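Succinylglutamate desuccinylase (Chromobacterium violaceum, PDB 1YW4) probably hydrolyses N2-succinylglutamate to succinate and glutamate with one zinc ion per subunit, the last step of arginine breakdown by the AST pathway. Local coordinates at residues 32-43 with 80-91; 257-267 with 317-328. All coordinates share one frame; numbering follows the deposited sequence.

Interaction 1 of 2, residues 32-43 with 80-91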
loop_
_atom_site.group_PDB
_atom_site.type_symbol
_atom_site.label_atom_id
_atom_site.label_comp_id
_atom_site.label_asym_id
_atom_site.label_seq_id
_atom_site.Cartn_x
_atom_site.Cartn_y
_atom_site.Cartn_z
ATOM N N LEU A 32 42.510 6.563 -0.394
ATOM C CA LEU A 32 42.058 7.923 -0.137
ATOM C C LEU A 32 41.998 8.248 1.344
ATOM O O LEU A 32 42.023 9.412 1.724
ATOM C CB LEU A 32 40.672 8.122 -0.757
ATOM C CG LEU A 32 40.512 7.824 -2.258
ATOM C CD1 LEU A 32 39.064 8.068 -2.662
ATOM C CD2 LEU A 32 41.447 8.710 -3.082
ATOM N N ALA A 33 41.913 7.210 2.169
ATOM C CA ALA A 33 41.847 7.353 3.622
ATOM C C ALA A 33 41.964 5.945 4.171
ATOM O O ALA A 33 42.037 4.996 3.398
ATOM C CB ALA A 33 40.511 7.967 4.042
ATOM N N PRO A 34 42.003 5.789 5.505
ATOM C CA PRO A 34 42.112 4.442 6.066
ATOM C C PRO A 34 40.945 3.586 5.596
ATOM O O PRO A 34 39.790 4.000 5.663
ATOM C CB PRO A 34 42.095 4.696 7.570
ATOM C CG PRO A 34 42.788 6.035 7.680
ATOM C CD PRO A 34 42.121 6.808 6.567
ATOM N N GLY A 35 41.246 2.396 5.091
ATOM C CA GLY A 35 40.182 1.528 4.622
ATOM C C GLY A 35 39.381 2.006 3.420
ATOM O O GLY A 35 38.361 1.400 3.099
ATOM N N CYS A 36 39.803 3.084 2.761
ATOM C CA CYS A 36 39.084 3.555 1.578
ATOM C C CYS A 36 40.037 3.538 0.398
ATOM O O CYS A 36 41.056 4.226 0.419
ATOM C CB CYS A 36 38.545 4.971 1.808
ATOM S SG CYS A 36 37.440 5.028 3.271
ATOM N N VAL A 37 39.696 2.759 -0.629
ATOM C CA VAL A 37 40.541 2.635 -1.809
ATOM C C VAL A 37 39.742 2.737 -3.119
ATOM O O VAL A 37 38.716 2.073 -3.314
ATOM C CB VAL A 37 41.368 1.293 -1.764
ATOM C CG1 VAL A 37 40.432 0.084 -1.742
ATOM C CG2 VAL A 37 42.332 1.224 -2.955
ATOM N N GLU A 38 40.223 3.604 -4.002
ATOM C CA GLU A 38 39.589 3.848 -5.284
ATOM C C GLU A 38 40.394 3.201 -6.409
ATOM O O GLU A 38 41.599 3.435 -6.525
ATOM C CB GLU A 38 39.506 5.355 -5.510
ATOM C CG GLU A 38 38.870 5.743 -6.813
ATOM C CD GLU A 38 39.168 7.180 -7.170
ATOM O OE1 GLU A 38 38.276 8.030 -7.012
ATOM O OE2 GLU A 38 40.307 7.454 -7.600
ATOM N N LEU A 39 39.728 2.397 -7.233
ATOM C CA LEU A 39 40.394 1.721 -8.347
ATOM C C LEU A 39 39.789 2.185 -9.673
ATOM O O LEU A 39 38.575 2.329 -9.785
ATOM C CB LEU A 39 40.264 0.183 -8.220
ATOM C CG LEU A 39 40.822 -0.519 -6.970
ATOM C CD1 LEU A 39 39.828 -0.357 -5.826
ATOM C CD2 LEU A 39 41.043 -2.007 -7.236
ATOM N N ASN A 40 40.639 2.440 -10.663
ATOM C CA ASN A 40 40.179 2.878 -11.988
ATOM C C ASN A 40 39.336 4.152 -11.896
ATOM O O ASN A 40 38.425 4.376 -12.701
ATOM C CB ASN A 40 39.353 1.763 -12.646
ATOM C CG ASN A 40 39.197 1.950 -14.150
ATOM O OD1 ASN A 40 38.202 1.519 -14.742
ATOM N ND2 ASN A 40 40.185 2.579 -14.775
ATOM N N GLY A 41 39.645 4.985 -10.908
ATOM C CA GLY A 41 38.908 6.225 -10.727
ATOM C C GLY A 41 38.962 7.181 -11.913
ATOM O O GLY A 41 38.011 7.922 -12.163
ATOM N N ASP A 42 40.073 7.171 -12.645
ATOM C CA ASP A 42 40.227 8.051 -13.797
ATOM C C ASP A 42 39.441 7.614 -15.032
ATOM O O ASP A 42 39.498 8.279 -16.068
ATOM C CB ASP A 42 41.707 8.195 -14.166
ATOM C CG ASP A 42 42.518 8.823 -13.062
ATOM O OD1 ASP A 42 41.926 9.522 -12.218
ATOM O OD2 ASP A 42 43.749 8.632 -13.036
ATOM N N ALA A 43 38.705 6.509 -14.924
ATOM C CA ALA A 43 37.910 5.996 -16.042
ATOM C C ALA A 43 36.696 6.875 -16.315
ATOM O O ALA A 43 35.608 6.644 -15.780
ATOM C CB ALA A 43 37.460 4.578 -15.759
ATOM N N LEU A 80 38.461 -4.871 -14.493
ATOM C CA LEU A 80 37.724 -3.751 -13.919
ATOM C C LEU A 80 37.454 -2.685 -14.968
ATOM O O LEU A 80 38.384 -2.087 -15.512
ATOM C CB LEU A 80 38.511 -3.136 -12.754
ATOM C CG LEU A 80 37.881 -1.930 -12.046
ATOM C CD1 LEU A 80 36.595 -2.345 -11.355
ATOM C CD2 LEU A 80 38.871 -1.361 -11.031
ATOM N N ASN A 81 36.177 -2.448 -15.253
ATOM C CA ASN A 81 35.792 -1.448 -16.238
ATOM C C ASN A 81 34.830 -0.410 -15.688
ATOM O O ASN A 81 34.032 0.164 -16.423
ATOM C CB ASN A 81 35.187 -2.131 -17.464
ATOM C CG ASN A 81 36.208 -2.928 -18.233
ATOM O OD1 ASN A 81 37.109 -2.365 -18.856
ATOM N ND2 ASN A 81 36.091 -4.249 -18.180
ATOM N N CYS A 82 34.910 -0.169 -14.385
ATOM C CA CYS A 82 34.064 0.827 -13.745
ATOM C C CYS A 82 34.910 1.621 -12.764
ATOM O O CYS A 82 36.008 1.207 -12.398
ATOM C CB CYS A 82 32.939 0.179 -12.931
ATOM S SG CYS A 82 31.956 -1.095 -13.712
ATOM N N ARG A 83 34.393 2.770 -12.347
ATOM C CA ARG A 83 35.067 3.571 -11.338
ATOM C C ARG A 83 34.614 2.868 -10.063
ATOM O O ARG A 83 33.424 2.836 -9.771
ATOM C CB ARG A 83 34.549 5.003 -11.335
ATOM C CG ARG A 83 34.942 5.818 -12.553
ATOM C CD ARG A 83 34.435 7.239 -12.430
ATOM N NE ARG A 83 35.144 8.012 -11.409
ATOM C CZ ARG A 83 34.547 8.634 -10.394
ATOM N NH1 ARG A 83 35.265 9.326 -9.532
ATOM N NH2 ARG A 83 33.234 8.551 -10.232
ATOM N N LEU A 84 35.559 2.310 -9.314
ATOM C CA LEU A 84 35.240 1.580 -8.096
ATOM C C LEU A 84 35.836 2.160 -6.819
ATOM O O LEU A 84 37.040 2.399 -6.730
ATOM C CB LEU A 84 35.709 0.127 -8.241
ATOM C CG LEU A 84 35.708 -0.787 -7.009
ATOM C CD1 LEU A 84 34.286 -0.950 -6.509
ATOM C CD2 LEU A 84 36.309 -2.150 -7.343
ATOM N N LEU A 85 34.986 2.377 -5.827
ATOM C CA LEU A 85 35.451 2.848 -4.531
ATOM C C LEU A 85 35.031 1.805 -3.491
ATOM O O LEU A 85 33.850 1.527 -3.335
ATOM C CB LEU A 85 34.828 4.193 -4.182
ATOM C CG LEU A 85 35.153 4.722 -2.777
ATOM C CD1 LEU A 85 36.662 4.774 -2.542
ATOM C CD2 LEU A 85 34.553 6.115 -2.630
ATOM N N VAL A 86 36.006 1.216 -2.806
ATOM C CA VAL A 86 35.727 0.234 -1.768
ATOM C C VAL A 86 35.973 0.878 -0.407
ATOM O O VAL A 86 36.996 1.544 -0.195
ATOM C CB VAL A 86 36.635 -1.011 -1.878
ATOM C CG1 VAL A 86 36.400 -1.931 -0.687
ATOM C CG2 VAL A 86 36.337 -1.769 -3.178
HETATM N N MSE A 87 35.022 0.681 0.498
HETATM C CA MSE A 87 35.132 1.213 1.842
HETATM C C MSE A 87 34.969 0.154 2.925
HETATM O O MSE A 87 33.934 -0.501 3.011
HETATM C CB MSE A 87 34.074 2.277 2.093
HETATM C CG MSE A 87 34.225 3.543 1.316
HETATM SE SE MSE A 87 32.835 4.776 1.789
HETATM C CE MSE A 87 33.754 6.434 1.628
ATOM N N PHE A 88 36.015 -0.040 3.721
ATOM C CA PHE A 88 35.955 -0.942 4.865
ATOM C C PHE A 88 35.577 0.132 5.890
ATOM O O PHE A 88 36.436 0.817 6.441
ATOM C CB PHE A 88 37.336 -1.542 5.145
ATOM C CG PHE A 88 37.815 -2.482 4.066
ATOM C CD1 PHE A 88 38.934 -2.176 3.301
ATOM C CD2 PHE A 88 37.101 -3.645 3.778
ATOM C CE1 PHE A 88 39.332 -3.013 2.257
ATOM C CE2 PHE A 88 37.490 -4.493 2.732
ATOM C CZ PHE A 88 38.604 -4.176 1.973
ATOM N N ALA A 89 34.273 0.276 6.101
ATOM C CA ALA A 89 33.694 1.330 6.930
ATOM C C ALA A 89 34.113 1.557 8.365
ATOM O O ALA A 89 34.702 2.597 8.681
ATOM C CB ALA A 89 32.178 1.258 6.844
ATOM N N ASN A 90 33.795 0.623 9.244
ATOM C CA ASN A 90 34.149 0.795 10.639
ATOM C C ASN A 90 35.382 -0.043 10.935
ATOM O O ASN A 90 35.272 -1.162 11.425
ATOM C CB ASN A 90 32.978 0.361 11.528
ATOM C CG ASN A 90 33.076 0.930 12.921
ATOM O OD1 ASN A 90 34.171 1.193 13.412
ATOM N ND2 ASN A 90 31.932 1.118 13.571
ATOM N N LEU A 91 36.561 0.506 10.649
ATOM C CA LEU A 91 37.815 -0.223 10.856
ATOM C C LEU A 91 38.053 -0.742 12.264
ATOM O O LEU A 91 38.420 -1.907 12.448
ATOM C CB LEU A 91 39.007 0.638 10.438
ATOM C CG LEU A 91 39.236 0.814 8.934
ATOM C CD1 LEU A 91 40.307 1.888 8.719
ATOM C CD2 LEU A 91 39.663 -0.511 8.307
HETATM O O HOH W 1 37.924 9.792 -8.842
#

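Interaction 2 of 2, residues 257-267 with 317-328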
loop_
_atom_site.group_PDB
_atom_site.type_symbol
_atom_site.label_atom_id
_atom_site.label_comp_id
_atom_site.label_asym_id
_atom_site.label_seq_id
_atom_site.Cartn_x
_atom_site.Cartn_y
_atom_site.Cartn_z
ATOM N N LEU A 257 7.658 -6.873 -2.315
ATOM C CA LEU A 257 8.097 -5.604 -1.754
ATOM C C LEU A 257 7.274 -5.312 -0.503
ATOM O O LEU A 257 6.118 -5.734 -0.399
ATOM C CB LEU A 257 7.895 -4.475 -2.767
ATOM C CG LEU A 257 8.461 -4.674 -4.178
ATOM C CD1 LEU A 257 7.994 -3.518 -5.053
ATOM C CD2 LEU A 257 9.986 -4.737 -4.158
ATOM N N PHE A 258 7.866 -4.583 0.436
ATOM C CA PHE A 258 7.186 -4.239 1.677
ATOM C C PHE A 258 7.501 -2.815 2.127
ATOM O O PHE A 258 8.482 -2.214 1.699
ATOM C CB PHE A 258 7.589 -5.208 2.798
ATOM C CG PHE A 258 7.298 -6.659 2.496
ATOM C CD1 PHE A 258 8.200 -7.436 1.771
ATOM C CD2 PHE A 258 6.113 -7.245 2.931
ATOM C CE1 PHE A 258 7.928 -8.784 1.480
ATOM C CE2 PHE A 258 5.827 -8.590 2.650
ATOM C CZ PHE A 258 6.738 -9.356 1.924
ATOM N N ARG A 259 6.650 -2.281 2.992
ATOM C CA ARG A 259 6.851 -0.956 3.546
ATOM C C ARG A 259 6.360 -1.024 4.984
ATOM O O ARG A 259 5.543 -1.885 5.336
ATOM C CB ARG A 259 6.057 0.097 2.763
ATOM C CG ARG A 259 4.552 -0.014 2.930
ATOM C CD ARG A 259 3.818 1.032 2.114
ATOM N NE ARG A 259 2.386 1.026 2.409
ATOM C CZ ARG A 259 1.479 1.715 1.723
ATOM N NH1 ARG A 259 1.853 2.467 0.696
ATOM N NH2 ARG A 259 0.198 1.654 2.068
ATOM N N ALA A 260 6.866 -0.130 5.819
ATOM C CA ALA A 260 6.452 -0.099 7.212
ATOM C C ALA A 260 4.983 0.300 7.275
ATOM O O ALA A 260 4.538 1.177 6.535
ATOM C CB ALA A 260 7.297 0.901 7.982
ATOM N N LYS A 261 4.229 -0.356 8.148
ATOM C CA LYS A 261 2.817 -0.043 8.318
ATOM C C LYS A 261 2.696 0.818 9.574
ATOM O O LYS A 261 2.056 1.867 9.557
ATOM C CB LYS A 261 1.999 -1.327 8.473
ATOM C CG LYS A 261 0.496 -1.114 8.588
ATOM C CD LYS A 261 -0.240 -2.440 8.712
ATOM C CE LYS A 261 -1.734 -2.237 8.957
ATOM N NZ LYS A 261 -2.458 -3.534 9.146
ATOM N N TYR A 262 3.324 0.363 10.654
ATOM C CA TYR A 262 3.323 1.078 11.929
ATOM C C TYR A 262 4.359 0.462 12.872
ATOM O O TYR A 262 4.725 -0.706 12.725
ATOM C CB TYR A 262 1.940 1.028 12.593
ATOM C CG TYR A 262 1.473 -0.360 12.987
ATOM C CD1 TYR A 262 0.811 -1.180 12.071
ATOM C CD2 TYR A 262 1.690 -0.851 14.279
ATOM C CE1 TYR A 262 0.372 -2.455 12.428
ATOM C CE2 TYR A 262 1.258 -2.127 14.648
ATOM C CZ TYR A 262 0.597 -2.922 13.714
ATOM O OH TYR A 262 0.156 -4.180 14.062
ATOM N N ASP A 263 4.828 1.246 13.839
ATOM C CA ASP A 263 5.817 0.753 14.792
ATOM C C ASP A 263 5.150 0.279 16.075
ATOM O O ASP A 263 4.097 0.785 16.471
ATOM C CB ASP A 263 6.834 1.842 15.141
ATOM C CG ASP A 263 7.521 2.414 13.923
ATOM O OD1 ASP A 263 7.856 1.639 13.004
ATOM O OD2 ASP A 263 7.739 3.640 13.891
ATOM N N LEU A 264 5.769 -0.704 16.721
ATOM C CA LEU A 264 5.253 -1.244 17.972
ATOM C C LEU A 264 5.815 -0.422 19.120
ATOM O O LEU A 264 6.837 -0.780 19.701
ATOM C CB LEU A 264 5.682 -2.704 18.134
ATOM C CG LEU A 264 5.095 -3.701 17.137
ATOM C CD1 LEU A 264 5.788 -5.042 17.284
ATOM C CD2 LEU A 264 3.593 -3.833 17.381
ATOM N N VAL A 265 5.150 0.686 19.435
ATOM C CA VAL A 265 5.587 1.565 20.514
ATOM C C VAL A 265 5.514 0.835 21.854
ATOM O O VAL A 265 4.468 0.308 22.227
ATOM C CB VAL A 265 4.707 2.841 20.588
ATOM C CG1 VAL A 265 5.216 3.765 21.683
ATOM C CG2 VAL A 265 4.707 3.554 19.245
ATOM N N LYS A 266 6.628 0.799 22.575
ATOM C CA LYS A 266 6.656 0.128 23.867
ATOM C C LYS A 266 6.644 1.081 25.060
ATOM O O LYS A 266 7.334 2.102 25.074
ATOM C CB LYS A 266 7.870 -0.804 23.955
ATOM C CG LYS A 266 7.557 -2.270 23.641
ATOM C CD LYS A 266 6.861 -2.442 22.291
ATOM C CE LYS A 266 6.638 -3.914 21.959
ATOM N NZ LYS A 266 5.749 -4.592 22.942
ATOM N N HIS A 267 5.838 0.729 26.055
ATOM C CA HIS A 267 5.707 1.499 27.283
ATOM C C HIS A 267 5.343 0.559 28.431
ATOM O O HIS A 267 4.583 -0.396 28.247
ATOM C CB HIS A 267 4.641 2.591 27.120
ATOM C CG HIS A 267 3.513 2.207 26.213
ATOM N ND1 HIS A 267 2.697 1.122 26.455
ATOM C CD2 HIS A 267 3.076 2.755 25.053
ATOM C CE1 HIS A 267 1.807 1.020 25.483
ATOM N NE2 HIS A 267 2.016 1.999 24.620
ATOM N N PRO A 317 11.635 1.315 26.263
ATOM C CA PRO A 317 11.764 2.656 26.834
ATOM C C PRO A 317 10.495 3.467 26.564
ATOM O O PRO A 317 9.517 3.390 27.306
ATOM C CB PRO A 317 12.973 3.203 26.096
ATOM C CG PRO A 317 12.737 2.689 24.692
ATOM C CD PRO A 317 12.106 1.304 24.863
ATOM N N GLY A 318 10.535 4.241 25.488
ATOM C CA GLY A 318 9.408 5.050 25.072
ATOM C C GLY A 318 9.469 5.025 23.559
ATOM O O GLY A 318 8.707 5.695 22.864
ATOM N N LEU A 319 10.410 4.227 23.061
ATOM C CA LEU A 319 10.641 4.059 21.633
ATOM C C LEU A 319 9.904 2.817 21.146
ATOM O O LEU A 319 9.066 2.261 21.856
ATOM C CB LEU A 319 12.135 3.888 21.370
ATOM C CG LEU A 319 13.076 4.896 22.029
ATOM C CD1 LEU A 319 14.485 4.329 22.025
ATOM C CD2 LEU A 319 13.014 6.235 21.308
ATOM N N ARG A 320 10.235 2.381 19.934
ATOM C CA ARG A 320 9.607 1.209 19.346
ATOM C C ARG A 320 10.450 -0.039 19.586
ATOM O O ARG A 320 11.670 0.040 19.723
ATOM C CB ARG A 320 9.406 1.411 17.841
ATOM C CG ARG A 320 10.688 1.420 17.025
ATOM C CD ARG A 320 10.388 1.639 15.547
ATOM N NE ARG A 320 11.581 1.527 14.712
ATOM C CZ ARG A 320 12.276 0.407 14.541
ATOM N NH1 ARG A 320 11.901 -0.711 15.148
ATOM N NH2 ARG A 320 13.349 0.400 13.760
ATOM N N ALA A 321 9.784 -1.189 19.636
ATOM C CA ALA A 321 10.455 -2.459 19.865
ATOM C C ALA A 321 10.229 -3.397 18.688
ATOM O O ALA A 321 10.277 -4.619 18.831
ATOM C CB ALA A 321 9.933 -3.092 21.141
ATOM N N GLY A 322 9.988 -2.815 17.519
ATOM C CA GLY A 322 9.754 -3.615 16.335
ATOM C C GLY A 322 8.891 -2.876 15.336
ATOM O O GLY A 322 8.242 -1.886 15.675
ATOM N N ILE A 323 8.886 -3.354 14.097
ATOM C CA ILE A 323 8.092 -2.729 13.055
ATOM C C ILE A 323 7.243 -3.738 12.286
ATOM O O ILE A 323 7.720 -4.803 11.886
ATOM C CB ILE A 323 8.980 -1.963 12.050
ATOM C CG1 ILE A 323 9.994 -2.911 11.412
ATOM C CG2 ILE A 323 9.700 -0.820 12.754
ATOM C CD1 ILE A 323 10.864 -2.251 10.353
ATOM N N VAL A 324 5.973 -3.394 12.101
ATOM C CA VAL A 324 5.051 -4.238 11.364
ATOM C C VAL A 324 5.030 -3.730 9.927
ATOM O O VAL A 324 4.706 -2.566 9.670
ATOM C CB VAL A 324 3.631 -4.176 11.968
ATOM C CG1 VAL A 324 2.659 -4.971 11.107
ATOM C CG2 VAL A 324 3.650 -4.735 13.389
ATOM N N VAL A 325 5.407 -4.598 8.995
ATOM C CA VAL A 325 5.427 -4.231 7.587
ATOM C C VAL A 325 4.255 -4.876 6.857
ATOM O O VAL A 325 3.677 -5.853 7.334
ATOM C CB VAL A 325 6.740 -4.683 6.897
ATOM C CG1 VAL A 325 7.935 -3.993 7.536
ATOM C CG2 VAL A 325 6.885 -6.199 6.997
ATOM N N GLU A 326 3.921 -4.312 5.698
ATOM C CA GLU A 326 2.836 -4.798 4.848
ATOM C C GLU A 326 3.301 -4.799 3.396
ATOM O O GLU A 326 4.219 -4.068 3.026
ATOM C CB GLU A 326 1.617 -3.883 4.975
ATOM C CG GLU A 326 1.911 -2.445 4.575
ATOM C CD GLU A 326 0.692 -1.552 4.638
ATOM O OE1 GLU A 326 0.829 -0.364 4.295
ATOM O OE2 GLU A 326 -0.391 -2.033 5.027
ATOM N N PRO A 327 2.663 -5.616 2.549
ATOM C CA PRO A 327 3.018 -5.704 1.130
ATOM C C PRO A 327 3.006 -4.327 0.465
ATOM O O PRO A 327 2.181 -3.475 0.794
ATOM C CB PRO A 327 1.936 -6.625 0.561
ATOM C CG PRO A 327 1.620 -7.534 1.724
ATOM C CD PRO A 327 1.577 -6.558 2.882
ATOM N N ALA A 328 3.933 -4.113 -0.459
ATOM C CA ALA A 328 4.024 -2.846 -1.170
ATOM C C ALA A 328 3.964 -3.120 -2.664
ATOM O O ALA A 328 4.644 -4.013 -3.167
ATOM C CB ALA A 328 5.324 -2.123 -0.817
HETATM O O HOH W 2 5.073 -6.847 -3.409
HETATM O O HOH W 3 -1.928 -4.124 6.000
#

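Interaction 1 of 2, residues 32-43 with 80-91
Pro34 meets Leu91 at one end of this strand pair, its CB lying 3.5 Å from Leu91 CD1 where the 80-91 segment turns into helix 91-96. Gly35, in the type II turn from Ala33 to Cys36, starts the ladder: Phe88 N donates to Gly35 O at 2.8 Å and almost straight. Cys36 rests its SG against Met87 CG, on the face that helix 120-137 covers through Leu128. Val37 pairs with Val86 through two backbone bonds, and the two side chains lie alongside each other on the opposite face, toward helix 61-75. Glu38 stretches out with CG anti to the backbone N (chi1 180°), yet OE1 does not bond Arg83 directly; water 1 joins them, donating to Glu38 OE1 at 2.6 Å and accepting from Arg83 NH1 at 2.8 Å. Leu39 packs tightly, its CB 3.5 Å from Leu80 CD2. Gly41 O accepts from Arg83 NE at 3.0 Å, on a lone pair and in the guanidinium plane; a bend at chi3 (71°) turns the arginine this way. Its NH2 goes on to Ser48 OG and Phe135 O, fixing the rotation of the group. The arrangement is an antiparallel pair in the layered alpha/beta catalytic domain of the AspA/AstE family, with helices packed over both faces.

Interaction 2 of 2, residues 257-267 with 317-328
A twisted antiparallel strand pair with a classic beta bulge forms this part of the barrel-sandwich hybrid domain of the AstE/AspA family. At the bulge Lys261 and Tyr262 both face Val324: Lys261 N gives Val324 O a 2.7 Å bond, while Tyr262 N adds a weak one to the same oxygen. Val324 N returns a bond to Tyr262 O, and Leu264 N then bonds Gly322 O. The register slips again between Asp263 and Val265, and past the corner at Ala321 the pairing resumes with Ala321 N to Leu264 O and Lys266 N to Leu319 O.

Tyr262 lays its ring across Val324. With CG between the backbone N and the carbonyl carbon (chi1 64°), one ring face comes over Val324 CB, 3.9 Å from the centroid and 20° off the normal, a CH-pi contact. Val324 CG2 also meets Leu264 CD2 at 4.1 Å. Farther along, the bent chain of Lys266 folds over Ala321, where Lys266 CD comes within 3.3 Å of Ala321 CB, a tight fit. On the other side of the sheet from Tyr262, Asp263 lies alongside Ile323 and touches the aliphatic part of Arg320.

Toward the opposite end, Arg259 and Glu326 form a salt bridge across a hydrogen-bonded pair. Arg259 NH2 also forms a salt bridge with Glu326 of the second subunit, so the arginine links the two chains. In the same chain, Glu326 OE2 lies by the methylene chain of Lys261 and accepts a bond from water 3. Also within the chain, Arg259 NE reaches Glu326 OE1 on its anti side at 2.8 Å and Arg259 NH2 reaches the same oxygen on the syn side at 3.1 Å, both from one face of the carboxylate and with OE1 nearly in the guanidinium plane.

Overall arrangement
Both segments of interaction 1 precede interaction 2 in the sequence, and the protein's middle lies between the two contacts, which are about 36 Å apart between centres and about 19 Å at their nearest atoms. Both are antiparallel strand pairings, but in different settings: 32-43 with 80-91 is buried between helices 61-75 and 120-137 in the catalytic part, whereas the 49 residues linking 257-267 to 317-328 contain no helix, and that contact is only partly buried and reaches the second subunit through Arg259. His56, Glu59 and His149, which hold the zinc ion, lie outside both pairings; the metal is about 14 Å from the Phe88 side chain and about 13 Å from that of Arg320.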